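PDB 5JQC: Lmo1076 protein from Listeria monocytogenes serovar 1/2a, which probably helps break down cell-wall material as a secreted autolysin with inferred amidase activity, this chain being its part made of three GW modules. Local coordinates for residues A[24-30]-A[93-99]; A[40-44]-A[71-76]; A[118-124]-A[168-172]. One frame throughout, in Å; residues are numbered along the deposited sequence.

Contact 1 of 3, residues A[24-30]-A[93-99]. With PEG (di(hydroxyethyl)ether), chain H.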
loop_
_atom_site.group_PDB
_atom_site.type_symbol
_atom_site.label_atom_id
_atom_site.label_comp_id
_atom_site.label_asym_id
_atom_site.label_seq_id
_atom_site.Cartn_x
_atom_site.Cartn_y
_atom_site.Cartn_z
ATOM N N SER A 24 4.567 -16.393 -14.839
ATOM C CA SER A 24 3.474 -16.330 -13.862
ATOM C C SER A 24 2.826 -14.959 -14.007
ATOM O O SER A 24 3.385 -13.942 -13.578
ATOM C CB SER A 24 3.960 -16.585 -12.435
ATOM O OG SER A 24 2.863 -16.550 -11.525
ATOM N N GLU A 25 1.658 -14.931 -14.645
ATOM C CA GLU A 25 0.956 -13.690 -14.926
ATOM C C GLU A 25 -0.538 -13.922 -14.793
ATOM O O GLU A 25 -1.039 -15.023 -15.035
ATOM C CB GLU A 25 1.245 -13.154 -16.345
ATOM C CG GLU A 25 2.715 -12.909 -16.688
ATOM C CD GLU A 25 3.329 -11.760 -15.906
ATOM O OE1 GLU A 25 2.587 -10.840 -15.489
ATOM O OE2 GLU A 25 4.564 -11.783 -15.711
ATOM N N ASP A 26 -1.243 -12.867 -14.418
ATOM C CA ASP A 26 -2.691 -12.817 -14.539
ATOM C C ASP A 26 -3.061 -12.004 -15.771
ATOM O O ASP A 26 -2.375 -11.040 -16.128
ATOM C CB ASP A 26 -3.324 -12.205 -13.289
ATOM C CG ASP A 26 -3.106 -13.061 -12.064
ATOM O OD1 ASP A 26 -3.830 -14.074 -11.923
ATOM O OD2 ASP A 26 -2.197 -12.736 -11.264
ATOM N N ALA A 27 -4.148 -12.395 -16.424
ATOM C CA ALA A 27 -4.573 -11.662 -17.603
ATOM C C ALA A 27 -6.066 -11.848 -17.787
ATOM O O ALA A 27 -6.674 -12.773 -17.236
ATOM C CB ALA A 27 -3.817 -12.125 -18.848
ATOM N N LYS A 28 -6.645 -10.955 -18.582
ATOM C CA LYS A 28 -8.030 -11.055 -19.008
ATOM C C LYS A 28 -8.067 -11.297 -20.509
ATOM O O LYS A 28 -7.478 -10.528 -21.279
ATOM C CB LYS A 28 -8.819 -9.783 -18.667
ATOM C CG LYS A 28 -10.319 -9.987 -18.749
ATOM C CD LYS A 28 -11.098 -8.758 -18.326
ATOM C CE LYS A 28 -11.098 -7.700 -19.410
ATOM N NZ LYS A 28 -11.952 -6.538 -19.032
ATOM N N VAL A 29 -8.756 -12.362 -20.918
ATOM C CA VAL A 29 -9.049 -12.582 -22.331
ATOM C C VAL A 29 -9.974 -11.477 -22.833
ATOM O O VAL A 29 -11.024 -11.205 -22.240
ATOM C CB VAL A 29 -9.673 -13.970 -22.534
ATOM C CG1 VAL A 29 -9.991 -14.204 -23.983
ATOM C CG2 VAL A 29 -8.745 -15.068 -21.998
ATOM N N VAL A 30 -9.589 -10.832 -23.931
ATOM C CA VAL A 30 -10.339 -9.705 -24.477
ATOM C C VAL A 30 -10.471 -9.881 -25.987
ATOM O O VAL A 30 -9.458 -10.042 -26.682
ATOM C CB VAL A 30 -9.664 -8.363 -24.157
ATOM C CG1 VAL A 30 -10.419 -7.217 -24.831
ATOM C CG2 VAL A 30 -9.583 -8.161 -22.658
ATOM N N ALA A 93 -4.631 -12.253 -27.892
ATOM C CA ALA A 93 -5.973 -12.410 -27.352
ATOM C C ALA A 93 -6.099 -12.007 -25.879
ATOM O O ALA A 93 -7.207 -12.081 -25.340
ATOM C CB ALA A 93 -6.431 -13.863 -27.534
ATOM N N PHE A 94 -5.019 -11.571 -25.209
ATOM C CA PHE A 94 -5.038 -11.346 -23.762
ATOM C C PHE A 94 -4.575 -9.937 -23.400
ATOM O O PHE A 94 -3.713 -9.358 -24.069
ATOM C CB PHE A 94 -4.121 -12.334 -22.997
ATOM C CG PHE A 94 -4.382 -13.790 -23.280
ATOM C CD1 PHE A 94 -3.862 -14.400 -24.411
ATOM C CD2 PHE A 94 -5.099 -14.562 -22.378
ATOM C CE1 PHE A 94 -4.087 -15.749 -24.646
ATOM C CE2 PHE A 94 -5.324 -15.904 -22.608
ATOM C CZ PHE A 94 -4.819 -16.499 -23.737
ATOM N N VAL A 95 -5.116 -9.417 -22.289
ATOM C CA VAL A 95 -4.616 -8.206 -21.628
ATOM C C VAL A 95 -4.027 -8.602 -20.272
ATOM O O VAL A 95 -4.763 -9.012 -19.363
ATOM C CB VAL A 95 -5.713 -7.152 -21.450
ATOM C CG1 VAL A 95 -5.153 -5.929 -20.750
ATOM C CG2 VAL A 95 -6.294 -6.748 -22.808
ATOM N N TYR A 96 -2.705 -8.480 -20.133
ATOM C CA TYR A 96 -2.044 -8.845 -18.886
ATOM C C TYR A 96 -2.282 -7.775 -17.830
ATOM O O TYR A 96 -2.206 -6.573 -18.114
ATOM C CB TYR A 96 -0.534 -9.012 -19.078
ATOM C CG TYR A 96 -0.086 -10.264 -19.795
ATOM C CD1 TYR A 96 -0.932 -10.944 -20.666
ATOM C CD2 TYR A 96 1.197 -10.764 -19.599
ATOM C CE1 TYR A 96 -0.510 -12.084 -21.320
ATOM C CE2 TYR A 96 1.634 -11.910 -20.246
ATOM C CZ TYR A 96 0.775 -12.569 -21.103
ATOM O OH TYR A 96 1.196 -13.708 -21.757
ATOM N N TYR A 97 -2.558 -8.220 -16.600
ATOM C CA TYR A 97 -2.618 -7.295 -15.478
ATOM C C TYR A 97 -1.205 -6.944 -15.014
ATOM O O TYR A 97 -0.350 -7.825 -14.895
ATOM C CB TYR A 97 -3.388 -7.901 -14.315
ATOM C CG TYR A 97 -4.877 -8.028 -14.534
ATOM C CD1 TYR A 97 -5.710 -6.918 -14.473
ATOM C CD2 TYR A 97 -5.456 -9.265 -14.759
ATOM C CE1 TYR A 97 -7.077 -7.042 -14.655
ATOM C CE2 TYR A 97 -6.818 -9.395 -14.941
ATOM C CZ TYR A 97 -7.620 -8.287 -14.888
ATOM O OH TYR A 97 -8.972 -8.440 -15.082
ATOM N N PRO A 98 -0.932 -5.674 -14.758
ATOM C CA PRO A 98 0.341 -5.304 -14.141
ATOM C C PRO A 98 0.363 -5.773 -12.699
ATOM O O PRO A 98 -0.682 -5.951 -12.073
ATOM C CB PRO A 98 0.326 -3.777 -14.219
ATOM C CG PRO A 98 -1.130 -3.464 -14.071
ATOM C CD PRO A 98 -1.827 -4.516 -14.895
ATOM N N LYS A 99 1.567 -5.962 -12.166
ATOM C CA LYS A 99 1.743 -6.353 -10.771
ATOM C C LYS A 99 2.254 -5.172 -9.953
ATOM O O LYS A 99 2.996 -4.324 -10.461
ATOM C CB LYS A 99 2.719 -7.526 -10.645
ATOM C CG LYS A 99 2.280 -8.824 -11.343
ATOM C CD LYS A 99 3.407 -9.865 -11.311
ATOM C CE LYS A 99 2.965 -11.210 -11.872
ATOM N NZ LYS A 99 4.075 -12.199 -11.868
HETATM C C1 PEG H . -10.189 -4.247 -21.183
HETATM O O1 PEG H . -11.452 -4.890 -20.969
HETATM C C2 PEG H . -9.153 -4.729 -20.169
HETATM O O2 PEG H . -9.680 -4.626 -18.846
HETATM C C3 PEG H . -8.794 -5.088 -17.823
HETATM C C4 PEG H . -9.410 -4.818 -16.448
HETATM O O4 PEG H . -10.565 -5.644 -16.242
HETATM O O HOH W 1 2.920 -14.038 -9.709
HETATM O O HOH W 2 0.225 -10.593 -14.210
#
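Ala27, Val29, Phe94 and Tyr96 put their side chains on one face of the sheet, where Val29 CG2 lies 3.6 Å from Phe94 CE2 and Ala27 CB 3.6 Å from Tyr96 CD1. Phe79, edge-to-face with Phe94, and Met89 extend this core. Val95, on the opposite face, meets Val30 just past the strand end (CG2 to CG2 3.6 Å). The backbones pair antiparallel: Lys28 N to Val95 O and Val95 N to Lys28 O are both 2.8 Å, Tyr97 N to Asp26 O is 2.9 Å and Val30 N to Ala93 O 3.0 Å. This first-to-last strand pairing closes an SH3-like barrel. On the outer face, from the middle of the pairing, Lys28 NZ donates to all three PEG oxygens, O1 being nearest at 2.6 Å; at one end, Lys99 NZ donates to Ser24 O at 2.5 Å and forms a long salt bridge with Glu25 OE2 (3.9 Å). Closure thus rests on main-chain bonds over an apolar core, with charge on the outer face and at the Ser24/Lys99 end.

Contact 2 of 3, residues A[40-44]-A[71-76]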
loop_
_atom_site.group_PDB
_atom_site.type_symbol
_atom_site.label_atom_id
_atom_site.label_comp_id
_atom_site.label_asym_id
_atom_site.label_seq_id
_atom_site.Cartn_x
_atom_site.Cartn_y
_atom_site.Cartn_z
ATOM N N GLY A 40 -1.365 -27.213 -28.192
ATOM C CA GLY A 40 0.008 -26.768 -28.103
ATOM C C GLY A 40 0.188 -25.461 -28.834
ATOM O O GLY A 40 -0.772 -24.920 -29.384
ATOM N N ILE A 41 1.411 -24.932 -28.822
ATOM C CA ILE A 41 1.726 -23.766 -29.628
ATOM C C ILE A 41 1.287 -24.037 -31.057
ATOM O O ILE A 41 1.625 -25.078 -31.635
ATOM C CB ILE A 41 3.228 -23.464 -29.555
ATOM C CG1 ILE A 41 3.646 -23.175 -28.112
ATOM C CG2 ILE A 41 3.591 -22.291 -30.446
ATOM C CD1 ILE A 41 5.142 -23.296 -27.885
ATOM N N TYR A 42 0.541 -23.097 -31.636
ATOM C CA TYR A 42 -0.134 -23.336 -32.905
ATOM C C TYR A 42 0.814 -23.844 -33.991
ATOM O O TYR A 42 1.930 -23.341 -34.166
ATOM C CB TYR A 42 -0.816 -22.063 -33.365
ATOM C CG TYR A 42 -1.415 -22.147 -34.747
ATOM C CD1 TYR A 42 -2.493 -22.985 -35.003
ATOM C CD2 TYR A 42 -0.918 -21.369 -35.789
ATOM C CE1 TYR A 42 -3.061 -23.054 -36.265
ATOM C CE2 TYR A 42 -1.479 -21.425 -37.061
ATOM C CZ TYR A 42 -2.552 -22.272 -37.291
ATOM O OH TYR A 42 -3.110 -22.339 -38.551
ATOM N N ASN A 43 0.354 -24.879 -34.701
ATOM C CA ASN A 43 0.985 -25.378 -35.926
ATOM C C ASN A 43 2.422 -25.854 -35.694
ATOM O O ASN A 43 3.298 -25.706 -36.554
ATOM C CB ASN A 43 0.935 -24.334 -37.044
ATOM C CG ASN A 43 1.227 -24.947 -38.401
ATOM O OD1 ASN A 43 0.848 -26.088 -38.652
ATOM N ND2 ASN A 43 1.940 -24.217 -39.263
ATOM N N THR A 44 2.664 -26.444 -34.524
ATOM C CA THR A 44 3.940 -27.070 -34.217
ATOM C C THR A 44 3.883 -28.591 -34.306
ATOM O O THR A 44 4.939 -29.236 -34.350
ATOM C CB THR A 44 4.405 -26.646 -32.818
ATOM O OG1 THR A 44 3.383 -26.969 -31.868
ATOM C CG2 THR A 44 4.625 -25.142 -32.788
ATOM N N THR A 71 6.714 -18.809 -32.478
ATOM C CA THR A 71 7.100 -19.345 -33.775
ATOM C C THR A 71 7.160 -18.187 -34.751
ATOM O O THR A 71 6.825 -17.048 -34.401
ATOM C CB THR A 71 6.107 -20.385 -34.302
ATOM O OG1 THR A 71 4.995 -19.707 -34.895
ATOM C CG2 THR A 71 5.591 -21.278 -33.199
ATOM N N SER A 72 7.521 -18.479 -35.997
ATOM C CA SER A 72 7.513 -17.463 -37.041
ATOM C C SER A 72 6.160 -16.754 -37.195
ATOM O O SER A 72 6.107 -15.637 -37.732
ATOM C CB SER A 72 7.931 -18.125 -38.345
ATOM O OG SER A 72 8.067 -17.175 -39.378
ATOM N N ARG A 73 5.065 -17.354 -36.732
ATOM C CA ARG A 73 3.766 -16.730 -36.935
ATOM C C ARG A 73 3.286 -15.888 -35.757
ATOM O O ARG A 73 2.305 -15.159 -35.921
ATOM C CB ARG A 73 2.705 -17.787 -37.246
ATOM C CG ARG A 73 2.939 -18.514 -38.558
ATOM C CD ARG A 73 1.952 -19.664 -38.693
ATOM N NE ARG A 73 2.257 -20.477 -39.864
ATOM C CZ ARG A 73 1.820 -20.199 -41.094
ATOM N NH1 ARG A 73 2.141 -20.978 -42.116
ATOM N NH2 ARG A 73 1.057 -19.142 -41.301
ATOM N N GLY A 74 3.926 -15.966 -34.587
ATOM C CA GLY A 74 3.514 -15.153 -33.449
ATOM C C GLY A 74 3.900 -15.817 -32.136
ATOM O O GLY A 74 4.704 -16.748 -32.111
ATOM N N THR A 75 3.299 -15.318 -31.051
ATOM C CA THR A 75 3.524 -15.820 -29.699
ATOM C C THR A 75 2.243 -16.449 -29.181
ATOM O O THR A 75 1.185 -15.819 -29.218
ATOM C CB THR A 75 3.966 -14.704 -28.750
ATOM O OG1 THR A 75 5.239 -14.203 -29.175
ATOM C CG2 THR A 75 4.099 -15.226 -27.325
ATOM N N TRP A 76 2.340 -17.696 -28.718
ATOM C CA TRP A 76 1.224 -18.404 -28.102
ATOM C C TRP A 76 1.502 -18.598 -26.615
ATOM O O TRP A 76 2.636 -18.898 -26.228
ATOM C CB TRP A 76 0.988 -19.755 -28.809
ATOM C CG TRP A 76 0.181 -19.551 -30.044
ATOM C CD1 TRP A 76 -1.172 -19.687 -30.170
ATOM C CD2 TRP A 76 0.656 -19.086 -31.312
ATOM N NE1 TRP A 76 -1.566 -19.356 -31.440
ATOM C CE2 TRP A 76 -0.462 -18.985 -32.163
ATOM C CE3 TRP A 76 1.922 -18.761 -31.815
ATOM C CZ2 TRP A 76 -0.354 -18.584 -33.494
ATOM C CZ3 TRP A 76 2.024 -18.357 -33.134
ATOM C CH2 TRP A 76 0.893 -18.271 -33.959
HETATM O O HOH W 3 3.072 -21.110 -35.604
#
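Thr71 opens the second segment with its methyl group directed at the loop: Thr71 CG2 is 3.6 Å from Ile41 CG2 and 4.0 Å from Thr44 CG2. Its hydroxyl serves two other purposes. Thr71 OG1 donates to water 3 at 2.5 Å, and the water in turn donates to Tyr42 O at 2.9 Å, bridging the Thr71 side chain to the backbone of the loop; the same OG1 accepts from Arg73 N at 3.0 Å, an ST turn. The type I turn from Thr71 to Gly74 is a tight hairpin, closed by Gly74 N to Thr71 O (3.1 Å) and Thr71 N to Gly74 O (2.9 Å). In the SH3-like fold of this GW module the hairpin takes the position of the n-Src loop, and residues 40-44 belong to the long excursion after the first strand, the counterpart of the RT loop. Arg73 then reaches back across, its CD at the edge of the Tyr42 ring (4.2 Å from Tyr42 CE2), while its NE and Asn43 ND2 share Asp15 OD2 as partner. Gly74 adopts backbone angles (154°/-165°) that would jam a CB against the preceding carbonyl. Trp76 ends the walk with the largest buried area of this segment. Tyr42 CB sits over its face, 3.6 Å from the centroid of the five-membered ring in a CH-pi contact, and the Tyr42 ring meets the six-membered ring obliquely, centroids 5.6 Å apart. Ile41 CG2 approaches Trp76 CB at 4.0 Å, and Trp88 touches both residues.

Contact 3 of 3, residues A[118-124]-A[168-172]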
loop_
_atom_site.group_PDB
_atom_site.type_symbol
_atom_site.label_atom_id
_atom_site.label_comp_id
_atom_site.label_asym_id
_atom_site.label_seq_id
_atom_site.Cartn_x
_atom_site.Cartn_y
_atom_site.Cartn_z
ATOM N N ASN A 118 -9.338 10.912 -2.967
ATOM C CA ASN A 118 -8.724 9.701 -3.485
ATOM C C ASN A 118 -9.762 8.593 -3.520
ATOM O O ASN A 118 -10.583 8.470 -2.605
ATOM C CB ASN A 118 -7.538 9.223 -2.624
ATOM C CG ASN A 118 -6.308 10.054 -2.833
ATOM O OD1 ASN A 118 -5.604 9.892 -3.844
ATOM N ND2 ASN A 118 -6.053 10.988 -1.914
ATOM N N GLY A 119 -9.694 7.768 -4.556
ATOM C CA GLY A 119 -10.548 6.605 -4.623
ATOM C C GLY A 119 -10.142 5.545 -3.622
ATOM O O GLY A 119 -9.060 5.569 -3.035
ATOM N N LEU A 120 -11.025 4.579 -3.431
ATOM C CA LEU A 120 -10.855 3.578 -2.395
ATOM C C LEU A 120 -10.942 2.209 -3.044
ATOM O O LEU A 120 -11.973 1.867 -3.628
ATOM C CB LEU A 120 -11.915 3.744 -1.302
ATOM C CG LEU A 120 -11.987 2.625 -0.259
ATOM C CD1 LEU A 120 -10.623 2.342 0.373
ATOM C CD2 LEU A 120 -12.990 2.999 0.817
ATOM N N TRP A 121 -9.882 1.414 -2.911
ATOM C CA TRP A 121 -9.703 0.249 -3.758
ATOM C C TRP A 121 -9.596 -1.011 -2.925
ATOM O O TRP A 121 -9.166 -0.970 -1.767
ATOM C CB TRP A 121 -8.448 0.384 -4.626
ATOM C CG TRP A 121 -8.485 1.563 -5.555
ATOM C CD1 TRP A 121 -8.108 2.848 -5.272
ATOM C CD2 TRP A 121 -8.912 1.564 -6.923
ATOM N NE1 TRP A 121 -8.282 3.646 -6.378
ATOM C CE2 TRP A 121 -8.772 2.881 -7.405
ATOM C CE3 TRP A 121 -9.407 0.581 -7.783
ATOM C CZ2 TRP A 121 -9.102 3.236 -8.714
ATOM C CZ3 TRP A 121 -9.736 0.936 -9.075
ATOM C CH2 TRP A 121 -9.581 2.251 -9.529
ATOM N N SER A 122 -9.952 -2.144 -3.546
ATOM C CA SER A 122 -9.812 -3.450 -2.900
ATOM C C SER A 122 -8.448 -4.087 -3.129
ATOM O O SER A 122 -8.068 -5.004 -2.391
ATOM C CB SER A 122 -10.900 -4.410 -3.390
ATOM O OG SER A 122 -10.711 -4.746 -4.753
ATOM N N GLU A 123 -7.713 -3.646 -4.144
ATOM C CA GLU A 123 -6.310 -3.999 -4.304
ATOM C C GLU A 123 -5.590 -2.767 -4.824
ATOM O O GLU A 123 -6.219 -1.773 -5.197
ATOM C CB GLU A 123 -6.107 -5.175 -5.272
ATOM C CG GLU A 123 -6.976 -6.380 -5.008
ATOM C CD GLU A 123 -6.442 -7.235 -3.897
ATOM O OE1 GLU A 123 -5.282 -7.005 -3.476
ATOM O OE2 GLU A 123 -7.179 -8.140 -3.455
ATOM N N VAL A 124 -4.261 -2.839 -4.862
ATOM C CA VAL A 124 -3.478 -1.846 -5.591
ATOM C C VAL A 124 -4.153 -1.664 -6.950
ATOM O O VAL A 124 -4.423 -2.652 -7.649
ATOM C CB VAL A 124 -2.008 -2.272 -5.724
ATOM C CG1 VAL A 124 -1.244 -1.240 -6.531
ATOM C CG2 VAL A 124 -1.391 -2.435 -4.374
ATOM N N ILE A 168 -10.056 -1.965 5.560
ATOM C CA ILE A 168 -10.975 -1.258 4.670
ATOM C C ILE A 168 -10.621 -1.470 3.205
ATOM O O ILE A 168 -11.499 -1.659 2.360
ATOM C CB ILE A 168 -10.988 0.236 5.024
ATOM C CG1 ILE A 168 -11.366 0.408 6.494
ATOM C CG2 ILE A 168 -11.964 0.969 4.139
ATOM C CD1 ILE A 168 -12.760 -0.102 6.818
ATOM N N GLY A 169 -9.343 -1.419 2.877
ATOM C CA GLY A 169 -8.954 -1.444 1.477
ATOM C C GLY A 169 -7.613 -0.758 1.292
ATOM O O GLY A 169 -6.767 -0.772 2.188
ATOM N N TRP A 170 -7.449 -0.169 0.115
ATOM C CA TRP A 170 -6.204 0.453 -0.288
ATOM C C TRP A 170 -6.442 1.909 -0.648
ATOM O O TRP A 170 -7.418 2.254 -1.335
ATOM C CB TRP A 170 -5.582 -0.282 -1.477
ATOM C CG TRP A 170 -5.105 -1.689 -1.169
ATOM C CD1 TRP A 170 -5.874 -2.824 -1.074
ATOM C CD2 TRP A 170 -3.750 -2.114 -0.973
ATOM N NE1 TRP A 170 -5.083 -3.916 -0.827
ATOM C CE2 TRP A 170 -3.775 -3.509 -0.752
ATOM C CE3 TRP A 170 -2.518 -1.450 -0.952
ATOM C CZ2 TRP A 170 -2.621 -4.247 -0.521
ATOM C CZ3 TRP A 170 -1.376 -2.186 -0.712
ATOM C CH2 TRP A 170 -1.434 -3.568 -0.508
ATOM N N LEU A 171 -5.533 2.759 -0.200
ATOM C CA LEU A 171 -5.685 4.189 -0.372
ATOM C C LEU A 171 -4.308 4.776 -0.626
ATOM O O LEU A 171 -3.317 4.306 -0.064
ATOM C CB LEU A 171 -6.342 4.804 0.877
ATOM C CG LEU A 171 -6.621 6.304 0.892
ATOM C CD1 LEU A 171 -7.592 6.648 -0.203
ATOM C CD2 LEU A 171 -7.162 6.743 2.256
ATOM N N ASP A 172 -4.241 5.777 -1.490
ATOM C CA ASP A 172 -2.947 6.362 -1.811
ATOM C C ASP A 172 -2.287 6.891 -0.539
ATOM O O ASP A 172 -2.919 7.560 0.279
ATOM C CB ASP A 172 -3.124 7.468 -2.853
ATOM C CG ASP A 172 -1.802 7.960 -3.446
ATOM O OD1 ASP A 172 -0.996 8.565 -2.697
ATOM O OD2 ASP A 172 -1.602 7.812 -4.681
HETATM O O HOH W 4 -6.412 5.652 -3.604
#
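A short antiparallel bridge joins an outer strand of the second module's main sheet, 166-172, to strand 120-121, which lies in the long excursion between strands 103-112 and 144-153. Trp121 and Trp170 form one hydrogen-bonded pair, with Trp121 N to Trp170 O at 3.0 Å and Trp170 N to Trp121 O at 2.7 Å. Gly169 and Trp170 are a Gly-Trp dipeptide of the kind that gives GW modules, relatives of SH3 domains, their name. The glycine is needed at this spot: at its backbone angles (154°/-150°) a CB would strike both the preceding carbonyl and Trp121 O. Trp170 then packs beneath the turning segment 122-124, with Val124 CG2 over its six-membered ring, 3.9 Å from the centroid, and Glu123 CA 3.5 Å from Trp170 CD1. Beyond the bridge, Leu171 CD1 touches Asn118 CB at 3.5 Å. Water 4 donates to Gly119 O (2.7 Å) and accepts from Asp172 N (3.0 Å), carrying the link onward where the two segments diverge.

Contacts 1 and 2 belong to the first GW module and reach the same antiparallel sheet, their centres 19 Å apart: contact 1 pairs its first and last strands, and contact 2, formed by residues lying between those strands in sequence, packs a loop against the hairpin of strands 62-71 and 74-81. Contact 3 follows in the second module, whose sheet repeats the strand order. Its centre is 21 Å from contact 1 and 40 Å from contact 2. The nearest atoms of contacts 1 and 3 are about 6 Å apart; Asp26 and Tyr97 pack on Val128, just past segment 118-124. The modules follow one another along the chain, each with its own sheet, and the first two meet near contact 1.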